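Local structure of Ton_1535 (Thermococcus onnurineus, 3ZPJ) at residues M57-K65 / A76-M87; F137-I145 / G157-A168. The protein is of unknown function but folds as an alpha-solenoid of antiparallel helices that includes a left-handed helical turn. All blocks are in the same frame, centred on the assembly; numbering follows the deposited sequence.

Interaction 1: M57-K65 / A76-M87; sequences MEDAMYIAK and AYSIIASTLAIM
Ile80 and Ala64 meet inside an antiparallel helical hairpin, one of the building blocks of this alpha-solenoid: helix 53-66 runs out and helix 70-86 runs back, segments 57-65 and 76-87 lying at 156° with their axes 9.7 Å apart. Apolar contacts do nearly all the work. No hydrogen bond joins residues 57-65 to 76-87, although nearer the turn Lys73 ties the helices together through the carbonyls of Ala64 and Lys65. Ile80 pushes CD1 between the turns of the other helix, 3.7 Å from Ala60 O and almost as near to Ala64 CB. That alanine methyl also meets Ala76 CB at 3.8 Å and comes obliquely onto the Tyr77 ring, 3.7 Å from CE1. With just two alanine methyls between them, Ala64 CA and Ala76 CA come within 5.6 Å.

At the far end the methionine methyls do the packing. Met57, bent at its second torsion (chi2 -55°), slides past Thr83, its CE 3.0 Å from Thr83 OG1, and meets Met87 tip to tip, the two CE atoms 3.4 Å apart. Val40 and Thr37 of helix 29-45 cover this end.

Thr83 OG1 also donates to Ile80 O at 3.2 Å. With an alanine here, that carbonyl would probably lose one of its two donors and a gap would open beside the Met57 methyl. The hydroxyl is tilted 35° from the Ile80 carbonyl plane, on the same face as Leu84 N.

Interaction 2: F137-I145 / G157-A168; sequences FNIAFDTII and GILRIGDLLEKA
Phe137 drives its ring into helix 151-170 as a knob among Ile161, Leu164, Leu165 and Ala168, and Ile161 does the same in the opposite direction. This reciprocal knobs-into-holes packing joins helices 130-146 and 151-170 into another antiparallel hairpin of the alpha-solenoid, with the segments at 167° and their axes 10.0 Å apart.

Phe137 gives up the most surface. Leu165 slides past it in the opposite direction and lays CD2 over one face of the ring in a CH-pi contact, 3.6 Å from the ring centroid and 21° off its normal. The Leu164 side chain crosses Phe137 at about a right angle, bringing CB to 3.8 Å from Phe137 CE1. Ala121 of helix 110-126 also packs on this phenylalanine.

Ile161 fills the hole formed by Phe137, Ala140, Phe141 and Ile144. Its CD1 lies against the helix backbone, 3.7 Å from Phe141 N, and meets Ile144 CD1 tip to tip; CG2, branching the other way, touches the Phe137 ring obliquely at CD1. The same Ile144 CD1 leans on Gly157 C at 3.7 Å, at a residue where a CB would sit tight against it.

Ile158 buries as much as Ile161 and uses CG1, CG2 and CD1 against Ile144, Phe141 and Ile145. CG1 packs on Ile144 CG2 at 3.5 Å, the two side chains running past each other, and CD1 reaches Ile145 CD1. The remaining methyl is set by the first torsion: with CG1 anti to the carbonyl carbon (chi1 -57°), CG2 lies anti to the backbone N and faces Phe141. It meets that ring at the edge, in its plane, with Ile158 CG2 3.6 Å from Phe141 CE1.

Coming from the N terminus, the chain passes through three helices before interaction 1 closes the hairpin of helices 53-66 and 70-86 across a short turn. It then runs through helices 90-104 and 110-126 before interaction 2 closes a later one, from helices 130-146 and 151-170. The two closures follow in series; neither encloses nor crosses the other. The centres of interactions 1 and 2 lie about 23 Å apart, and the two do not touch. Helix 110-126 bridges them: His123 is hydrogen-bonded to Ser82 and packs on Ile79 of interaction 1, while Leu117 packs on Ala140 and Ser118 on Leu164 of interaction 2, tying the two hairpins into one solenoid.

Interaction 1: M57-K65 / A76-M87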
loop_
_atom_site.group_PDB
_atom_site.type_symbol
_atom_site.label_atom_id
_atom_site.label_comp_id
_atom_site.label_asym_id
_atom_site.label_seq_id
_atom_site.Cartn_x
_atom_site.Cartn_y
_atom_site.Cartn_z
ATOM N N MET A 57 -25.451 1.779 13.970
ATOM C CA MET A 57 -25.167 0.508 13.300
ATOM C C MET A 57 -26.451 -0.317 13.127
ATOM O O MET A 57 -26.672 -0.924 12.075
ATOM C CB MET A 57 -24.102 -0.288 14.056
ATOM C CG MET A 57 -22.687 0.264 13.917
ATOM S SD MET A 57 -22.088 0.458 12.237
ATOM C CE MET A 57 -20.353 0.369 12.555
ATOM N N GLU A 58 -27.302 -0.318 14.150
ATOM C CA GLU A 58 -28.634 -0.917 14.037
ATOM C C GLU A 58 -29.433 -0.338 12.867
ATOM O O GLU A 58 -30.140 -1.065 12.175
ATOM C CB GLU A 58 -29.442 -0.732 15.326
ATOM C CG GLU A 58 -29.061 -1.626 16.490
ATOM C CD GLU A 58 -29.910 -1.328 17.733
ATOM O OE1 GLU A 58 -30.515 -0.230 17.800
ATOM O OE2 GLU A 58 -29.984 -2.189 18.637
ATOM N N ASP A 59 -29.348 0.973 12.663
ATOM C CA ASP A 59 -30.107 1.610 11.589
ATOM C C ASP A 59 -29.571 1.200 10.230
ATOM O O ASP A 59 -30.335 0.916 9.298
ATOM C CB ASP A 59 -30.059 3.122 11.721
ATOM C CG ASP A 59 -30.840 3.616 12.895
ATOM O OD1 ASP A 59 -31.668 2.843 13.430
ATOM O OD2 ASP A 59 -30.623 4.779 13.279
ATOM N N ALA A 60 -28.247 1.164 10.141
ATOM C CA ALA A 60 -27.561 0.731 8.940
ATOM C C ALA A 60 -27.879 -0.735 8.671
ATOM O O ALA A 60 -28.231 -1.098 7.549
ATOM C CB ALA A 60 -26.047 0.963 9.067
ATOM N N MET A 61 -27.781 -1.567 9.708
ATOM C CA MET A 61 -28.107 -2.988 9.580
ATOM C C MET A 61 -29.552 -3.172 9.132
ATOM O O MET A 61 -29.859 -4.067 8.361
ATOM C CB MET A 61 -27.869 -3.738 10.897
ATOM C CG MET A 61 -26.400 -4.012 11.217
ATOM S SD MET A 61 -26.123 -4.578 12.913
ATOM C CE MET A 61 -24.370 -4.793 12.839
ATOM N N TYR A 62 -30.441 -2.324 9.620
ATOM C CA TYR A 62 -31.860 -2.430 9.272
ATOM C C TYR A 62 -32.078 -2.097 7.799
ATOM O O TYR A 62 -32.840 -2.765 7.109
ATOM C CB TYR A 62 -32.681 -1.491 10.151
ATOM C CG TYR A 62 -34.133 -1.327 9.749
ATOM C CD1 TYR A 62 -35.002 -2.409 9.743
ATOM C CD2 TYR A 62 -34.643 -0.079 9.422
ATOM C CE1 TYR A 62 -36.336 -2.256 9.395
ATOM C CE2 TYR A 62 -35.975 0.087 9.080
ATOM C CZ TYR A 62 -36.817 -1.005 9.067
ATOM O OH TYR A 62 -38.141 -0.852 8.719
ATOM N N ILE A 63 -31.400 -1.059 7.325
ATOM C CA ILE A 63 -31.507 -0.669 5.928
ATOM C C ILE A 63 -31.011 -1.787 5.000
ATOM O O ILE A 63 -31.650 -2.103 3.994
ATOM C CB ILE A 63 -30.772 0.654 5.674
ATOM C CG1 ILE A 63 -31.489 1.779 6.425
ATOM C CG2 ILE A 63 -30.701 0.954 4.190
ATOM C CD1 ILE A 63 -30.821 3.117 6.346
ATOM N N ALA A 64 -29.906 -2.422 5.375
ATOM C CA ALA A 64 -29.350 -3.521 4.585
ATOM C C ALA A 64 -30.292 -4.727 4.570
ATOM O O ALA A 64 -30.405 -5.433 3.564
ATOM C CB ALA A 64 -27.989 -3.923 5.119
ATOM N N LYS A 65 -30.964 -4.959 5.690
ATOM C CA LYS A 65 -31.866 -6.090 5.809
ATOM C C LYS A 65 -33.075 -5.924 4.872
ATOM O O LYS A 65 -33.577 -6.900 4.318
ATOM C CB LYS A 65 -32.282 -6.292 7.276
ATOM C CG LYS A 65 -33.638 -6.982 7.479
ATOM C CD LYS A 65 -33.531 -8.466 7.803
ATOM C CE LYS A 65 -33.493 -8.743 9.304
ATOM N NZ LYS A 65 -32.096 -8.666 9.825
ATOM N N ALA A 76 -24.005 -3.278 0.735
ATOM C CA ALA A 76 -24.377 -2.721 2.030
ATOM C C ALA A 76 -23.752 -3.514 3.188
ATOM O O ALA A 76 -23.147 -2.935 4.102
ATOM C CB ALA A 76 -25.884 -2.656 2.171
ATOM N N TYR A 77 -23.893 -4.833 3.127
ATOM C CA TYR A 77 -23.279 -5.723 4.104
ATOM C C TYR A 77 -21.754 -5.540 4.152
ATOM O O TYR A 77 -21.143 -5.632 5.220
ATOM C CB TYR A 77 -23.605 -7.175 3.764
ATOM C CG TYR A 77 -24.999 -7.628 4.139
ATOM C CD1 TYR A 77 -25.702 -7.024 5.175
ATOM C CD2 TYR A 77 -25.601 -8.684 3.469
ATOM C CE1 TYR A 77 -26.971 -7.455 5.522
ATOM C CE2 TYR A 77 -26.873 -9.125 3.809
ATOM C CZ TYR A 77 -27.554 -8.509 4.834
ATOM O OH TYR A 77 -28.817 -8.951 5.168
ATOM N N SER A 78 -21.144 -5.276 2.998
ATOM C CA SER A 78 -19.693 -5.046 2.932
ATOM C C SER A 78 -19.306 -3.771 3.639
ATOM O O SER A 78 -18.332 -3.740 4.394
ATOM C CB SER A 78 -19.214 -4.960 1.488
ATOM O OG SER A 78 -19.345 -6.205 0.852
ATOM N N ILE A 79 -20.066 -2.714 3.375
ATOM C CA ILE A 79 -19.871 -1.430 4.044
ATOM C C ILE A 79 -19.962 -1.580 5.564
ATOM O O ILE A 79 -19.086 -1.133 6.305
ATOM C CB ILE A 79 -20.865 -0.402 3.517
ATOM C CG1 ILE A 79 -20.681 -0.274 1.996
ATOM C CG2 ILE A 79 -20.693 0.957 4.222
ATOM C CD1 ILE A 79 -21.538 0.786 1.343
ATOM N N ILE A 80 -21.003 -2.256 6.019
ATOM C CA ILE A 80 -21.172 -2.527 7.436
ATOM C C ILE A 80 -20.009 -3.364 7.972
ATOM O O ILE A 80 -19.498 -3.118 9.067
ATOM C CB ILE A 80 -22.511 -3.250 7.667
ATOM C CG1 ILE A 80 -23.665 -2.275 7.380
ATOM C CG2 ILE A 80 -22.573 -3.844 9.068
ATOM C CD1 ILE A 80 -25.025 -2.924 7.274
ATOM N N ALA A 81 -19.588 -4.338 7.173
ATOM C CA ALA A 81 -18.536 -5.279 7.567
ATOM C C ALA A 81 -17.185 -4.618 7.806
ATOM O O ALA A 81 -16.526 -4.913 8.788
ATOM C CB ALA A 81 -18.391 -6.380 6.532
ATOM N N SER A 82 -16.764 -3.745 6.896
ATOM C CA SER A 82 -15.465 -3.099 7.056
ATOM C C SER A 82 -15.462 -2.085 8.202
ATOM O O SER A 82 -14.456 -1.955 8.890
ATOM C CB SER A 82 -14.927 -2.493 5.744
ATOM O OG SER A 82 -15.755 -1.469 5.241
ATOM N N THR A 83 -16.587 -1.415 8.455
ATOM C CA THR A 83 -16.627 -0.467 9.564
ATOM C C THR A 83 -16.570 -1.169 10.931
ATOM O O THR A 83 -15.952 -0.657 11.877
ATOM C CB THR A 83 -17.821 0.531 9.474
ATOM O OG1 THR A 83 -19.015 -0.096 9.923
ATOM C CG2 THR A 83 -18.019 0.999 8.051
ATOM N N LEU A 84 -17.200 -2.337 11.036
ATOM C CA LEU A 84 -17.091 -3.143 12.252
ATOM C C LEU A 84 -15.654 -3.566 12.443
ATOM O O LEU A 84 -15.134 -3.556 13.554
ATOM C CB LEU A 84 -17.958 -4.395 12.177
ATOM C CG LEU A 84 -19.466 -4.193 12.166
ATOM C CD1 LEU A 84 -20.150 -5.528 11.947
ATOM C CD2 LEU A 84 -19.926 -3.537 13.469
ATOM N N ALA A 85 -15.018 -3.947 11.343
ATOM C CA ALA A 85 -13.638 -4.408 11.378
ATOM C C ALA A 85 -12.683 -3.288 11.784
ATOM O O ALA A 85 -11.755 -3.514 12.560
ATOM C CB ALA A 85 -13.244 -5.000 10.042
ATOM N N ILE A 86 -12.909 -2.092 11.248
ATOM C CA ILE A 86 -12.236 -0.892 11.728
ATOM C C ILE A 86 -12.300 -0.848 13.259
ATOM O O ILE A 86 -11.270 -0.796 13.924
ATOM C CB ILE A 86 -12.900 0.402 11.175
ATOM C CG1 ILE A 86 -12.889 0.437 9.649
ATOM C CG2 ILE A 86 -12.212 1.634 11.704
ATOM C CD1 ILE A 86 -11.536 0.503 9.042
ATOM N N MET A 87 -13.511 -0.900 13.811
ATOM C CA MET A 87 -13.712 -0.832 15.262
ATOM C C MET A 87 -13.426 -2.133 16.029
ATOM O O MET A 87 -13.834 -2.277 17.182
ATOM C CB MET A 87 -15.133 -0.374 15.578
ATOM C CG MET A 87 -15.549 0.897 14.871
ATOM S SD MET A 87 -17.188 1.374 15.434
ATOM C CE MET A 87 -18.085 -0.142 15.072
#

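Interaction 2: F137-I145 / G157-A168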
loop_
_atom_site.group_PDB
_atom_site.type_symbol
_atom_site.label_atom_id
_atom_site.label_comp_id
_atom_site.label_asym_id
_atom_site.label_seq_id
_atom_site.Cartn_x
_atom_site.Cartn_y
_atom_site.Cartn_z
ATOM N N PHE A 137 -10.729 -11.069 -4.637
ATOM C CA PHE A 137 -10.418 -10.395 -5.894
ATOM C C PHE A 137 -10.195 -11.438 -6.983
ATOM O O PHE A 137 -10.627 -11.262 -8.116
ATOM C CB PHE A 137 -9.173 -9.504 -5.771
ATOM C CG PHE A 137 -9.463 -8.082 -5.367
ATOM C CD1 PHE A 137 -10.275 -7.271 -6.152
ATOM C CD2 PHE A 137 -8.881 -7.536 -4.223
ATOM C CE1 PHE A 137 -10.526 -5.943 -5.807
ATOM C CE2 PHE A 137 -9.129 -6.206 -3.859
ATOM C CZ PHE A 137 -9.954 -5.401 -4.654
ATOM N N ASN A 138 -9.516 -12.526 -6.627
ATOM C CA ASN A 138 -9.199 -13.567 -7.586
ATOM C C ASN A 138 -10.422 -14.343 -8.031
ATOM O O ASN A 138 -10.535 -14.701 -9.199
ATOM C CB ASN A 138 -8.141 -14.515 -7.028
ATOM C CG ASN A 138 -6.738 -14.011 -7.283
ATOM O OD1 ASN A 138 -6.098 -13.449 -6.400
ATOM N ND2 ASN A 138 -6.274 -14.167 -8.504
ATOM N N ILE A 139 -11.324 -14.615 -7.092
ATOM C CA ILE A 139 -12.607 -15.217 -7.426
ATOM C C ILE A 139 -13.386 -14.244 -8.321
ATOM O O ILE A 139 -13.983 -14.655 -9.325
ATOM C CB ILE A 139 -13.462 -15.519 -6.177
ATOM C CG1 ILE A 139 -12.668 -16.313 -5.139
ATOM C CG2 ILE A 139 -14.732 -16.275 -6.562
ATOM C CD1 ILE A 139 -11.890 -17.453 -5.703
ATOM N N ALA A 140 -13.360 -12.955 -7.970
ATOM C CA ALA A 140 -14.087 -11.976 -8.770
ATOM C C ALA A 140 -13.569 -12.058 -10.192
ATOM O O ALA A 140 -14.346 -12.207 -11.130
ATOM C CB ALA A 140 -13.927 -10.570 -8.222
ATOM N N PHE A 141 -12.245 -12.022 -10.330
ATOM C CA PHE A 141 -11.588 -12.112 -11.636
ATOM C C PHE A 141 -11.918 -13.402 -12.391
ATOM O O PHE A 141 -12.250 -13.344 -13.575
ATOM C CB PHE A 141 -10.073 -11.949 -11.480
ATOM C CG PHE A 141 -9.289 -12.069 -12.779
ATOM C CD1 PHE A 141 -9.201 -11.000 -13.659
ATOM C CD2 PHE A 141 -8.619 -13.242 -13.096
ATOM C CE1 PHE A 141 -8.464 -11.110 -14.839
ATOM C CE2 PHE A 141 -7.877 -13.349 -14.261
ATOM C CZ PHE A 141 -7.802 -12.275 -15.128
ATOM N N ASP A 142 -11.846 -14.549 -11.706
ATOM C CA ASP A 142 -12.182 -15.833 -12.325
ATOM C C ASP A 142 -13.639 -15.838 -12.780
ATOM O O ASP A 142 -13.978 -16.485 -13.753
ATOM C CB ASP A 142 -11.978 -17.014 -11.358
ATOM C CG ASP A 142 -10.540 -17.160 -10.866
ATOM O OD1 ASP A 142 -9.605 -16.675 -11.534
ATOM O OD2 ASP A 142 -10.348 -17.774 -9.791
ATOM N N THR A 143 -14.498 -15.129 -12.055
ATOM C CA THR A 143 -15.916 -15.123 -12.366
ATOM C C THR A 143 -16.168 -14.434 -13.693
ATOM O O THR A 143 -16.944 -14.926 -14.511
ATOM C CB THR A 143 -16.736 -14.421 -11.269
ATOM O OG1 THR A 143 -16.475 -15.058 -10.021
ATOM C CG2 THR A 143 -18.243 -14.501 -11.570
ATOM N N ILE A 144 -15.501 -13.306 -13.915
ATOM C CA ILE A 144 -15.702 -12.563 -15.148
ATOM C C ILE A 144 -15.055 -13.286 -16.325
ATOM O O ILE A 144 -15.727 -13.644 -17.308
ATOM C CB ILE A 144 -15.176 -11.141 -15.025
ATOM C CG1 ILE A 144 -16.060 -10.360 -14.057
ATOM C CG2 ILE A 144 -15.145 -10.468 -16.393
ATOM C CD1 ILE A 144 -15.537 -8.974 -13.740
ATOM N N ILE A 145 -13.761 -13.547 -16.198
ATOM C CA ILE A 145 -13.018 -14.244 -17.245
ATOM C C ILE A 145 -13.620 -15.592 -17.680
ATOM O O ILE A 145 -13.424 -16.030 -18.808
ATOM C CB ILE A 145 -11.557 -14.471 -16.827
ATOM C CG1 ILE A 145 -10.659 -14.609 -18.053
ATOM C CG2 ILE A 145 -11.442 -15.681 -15.945
ATOM C CD1 ILE A 145 -10.351 -13.293 -18.710
ATOM N N GLY A 157 -15.505 -4.941 -17.062
ATOM C CA GLY A 157 -15.574 -5.567 -15.755
ATOM C C GLY A 157 -14.188 -5.785 -15.154
ATOM O O GLY A 157 -13.940 -5.436 -14.003
ATOM N N ILE A 158 -13.286 -6.362 -15.941
ATOM C CA ILE A 158 -11.942 -6.645 -15.477
ATOM C C ILE A 158 -11.124 -5.373 -15.174
ATOM O O ILE A 158 -10.367 -5.347 -14.213
ATOM C CB ILE A 158 -11.235 -7.585 -16.460
ATOM C CG1 ILE A 158 -12.074 -8.853 -16.593
ATOM C CG2 ILE A 158 -9.859 -7.956 -15.952
ATOM C CD1 ILE A 158 -11.494 -9.922 -17.464
ATOM N N LEU A 159 -11.296 -4.315 -15.966
ATOM C CA LEU A 159 -10.587 -3.053 -15.704
ATOM C C LEU A 159 -11.061 -2.457 -14.388
ATOM O O LEU A 159 -10.287 -1.825 -13.650
ATOM C CB LEU A 159 -10.774 -2.048 -16.855
ATOM C CG LEU A 159 -10.043 -2.411 -18.149
ATOM C CD1 LEU A 159 -10.412 -1.501 -19.294
ATOM C CD2 LEU A 159 -8.535 -2.380 -17.909
ATOM N N ARG A 160 -12.338 -2.669 -14.072
ATOM C CA ARG A 160 -12.842 -2.176 -12.797
ATOM C C ARG A 160 -12.206 -2.932 -11.600
ATOM O O ARG A 160 -11.976 -2.368 -10.544
ATOM C CB ARG A 160 -14.361 -2.221 -12.768
ATOM C CG ARG A 160 -14.972 -1.771 -11.456
ATOM C CD ARG A 160 -14.863 -0.274 -11.275
ATOM N NE ARG A 160 -15.571 0.162 -10.070
ATOM C CZ ARG A 160 -15.362 1.320 -9.453
ATOM N NH1 ARG A 160 -14.465 2.169 -9.925
ATOM N NH2 ARG A 160 -16.054 1.626 -8.367
ATOM N N ILE A 161 -11.916 -4.212 -11.776
ATOM C CA ILE A 161 -11.198 -4.964 -10.752
ATOM C C ILE A 161 -9.803 -4.357 -10.595
ATOM O O ILE A 161 -9.350 -4.137 -9.484
ATOM C CB ILE A 161 -11.075 -6.414 -11.160
ATOM C CG1 ILE A 161 -12.481 -7.015 -11.285
ATOM C CG2 ILE A 161 -10.256 -7.198 -10.144
ATOM C CD1 ILE A 161 -12.451 -8.525 -11.452
ATOM N N GLY A 162 -9.148 -4.077 -11.723
ATOM C CA GLY A 162 -7.893 -3.354 -11.735
ATOM C C GLY A 162 -7.938 -2.097 -10.893
ATOM O O GLY A 162 -7.090 -1.932 -10.017
ATOM N N ASP A 163 -8.923 -1.227 -11.140
ATOM C CA ASP A 163 -9.026 0.015 -10.394
ATOM C C ASP A 163 -9.138 -0.276 -8.909
ATOM O O ASP A 163 -8.488 0.379 -8.094
ATOM C CB ASP A 163 -10.233 0.849 -10.826
ATOM C CG ASP A 163 -10.092 1.430 -12.228
ATOM O OD1 ASP A 163 -8.976 1.442 -12.761
ATOM O OD2 ASP A 163 -11.110 1.881 -12.798
ATOM N N LEU A 164 -9.953 -1.265 -8.550
ATOM C CA LEU A 164 -10.139 -1.565 -7.134
ATOM C C LEU A 164 -8.911 -2.231 -6.484
ATOM O O LEU A 164 -8.597 -1.970 -5.312
ATOM C CB LEU A 164 -11.420 -2.380 -6.901
ATOM C CG LEU A 164 -12.709 -1.665 -7.341
ATOM C CD1 LEU A 164 -13.930 -2.565 -7.338
ATOM C CD2 LEU A 164 -12.972 -0.500 -6.474
ATOM N N LEU A 165 -8.230 -3.093 -7.234
ATOM C CA LEU A 165 -7.001 -3.714 -6.753
ATOM C C LEU A 165 -6.040 -2.577 -6.414
ATOM O O LEU A 165 -5.491 -2.527 -5.323
ATOM C CB LEU A 165 -6.399 -4.649 -7.811
ATOM C CG LEU A 165 -7.017 -6.039 -7.949
ATOM C CD1 LEU A 165 -6.626 -6.653 -9.284
ATOM C CD2 LEU A 165 -6.604 -6.962 -6.809
ATOM N N GLU A 166 -5.919 -1.627 -7.338
ATOM C CA GLU A 166 -5.020 -0.495 -7.172
ATOM C C GLU A 166 -5.354 0.344 -5.949
ATOM O O GLU A 166 -4.462 0.716 -5.183
ATOM C CB GLU A 166 -4.966 0.375 -8.435
ATOM C CG GLU A 166 -3.921 1.493 -8.340
ATOM C CD GLU A 166 -3.974 2.484 -9.493
ATOM O OE1 GLU A 166 -4.890 2.382 -10.339
ATOM O OE2 GLU A 166 -3.093 3.376 -9.545
ATOM N N LYS A 167 -6.637 0.621 -5.742
ATOM C CA LYS A 167 -7.033 1.455 -4.610
ATOM C C LYS A 167 -6.824 0.716 -3.279
ATOM O O LYS A 167 -6.448 1.320 -2.279
ATOM C CB LYS A 167 -8.470 1.966 -4.762
ATOM C CG LYS A 167 -9.035 2.676 -3.525
ATOM C CD LYS A 167 -8.884 4.168 -3.609
ATOM C CE LYS A 167 -9.529 4.873 -2.402
ATOM N NZ LYS A 167 -10.970 5.242 -2.561
ATOM N N ALA A 168 -7.045 -0.590 -3.281
ATOM C CA ALA A 168 -6.764 -1.405 -2.105
ATOM C C ALA A 168 -5.285 -1.297 -1.768
ATOM O O ALA A 168 -4.909 -0.989 -0.635
ATOM C CB ALA A 168 -7.143 -2.859 -2.366
#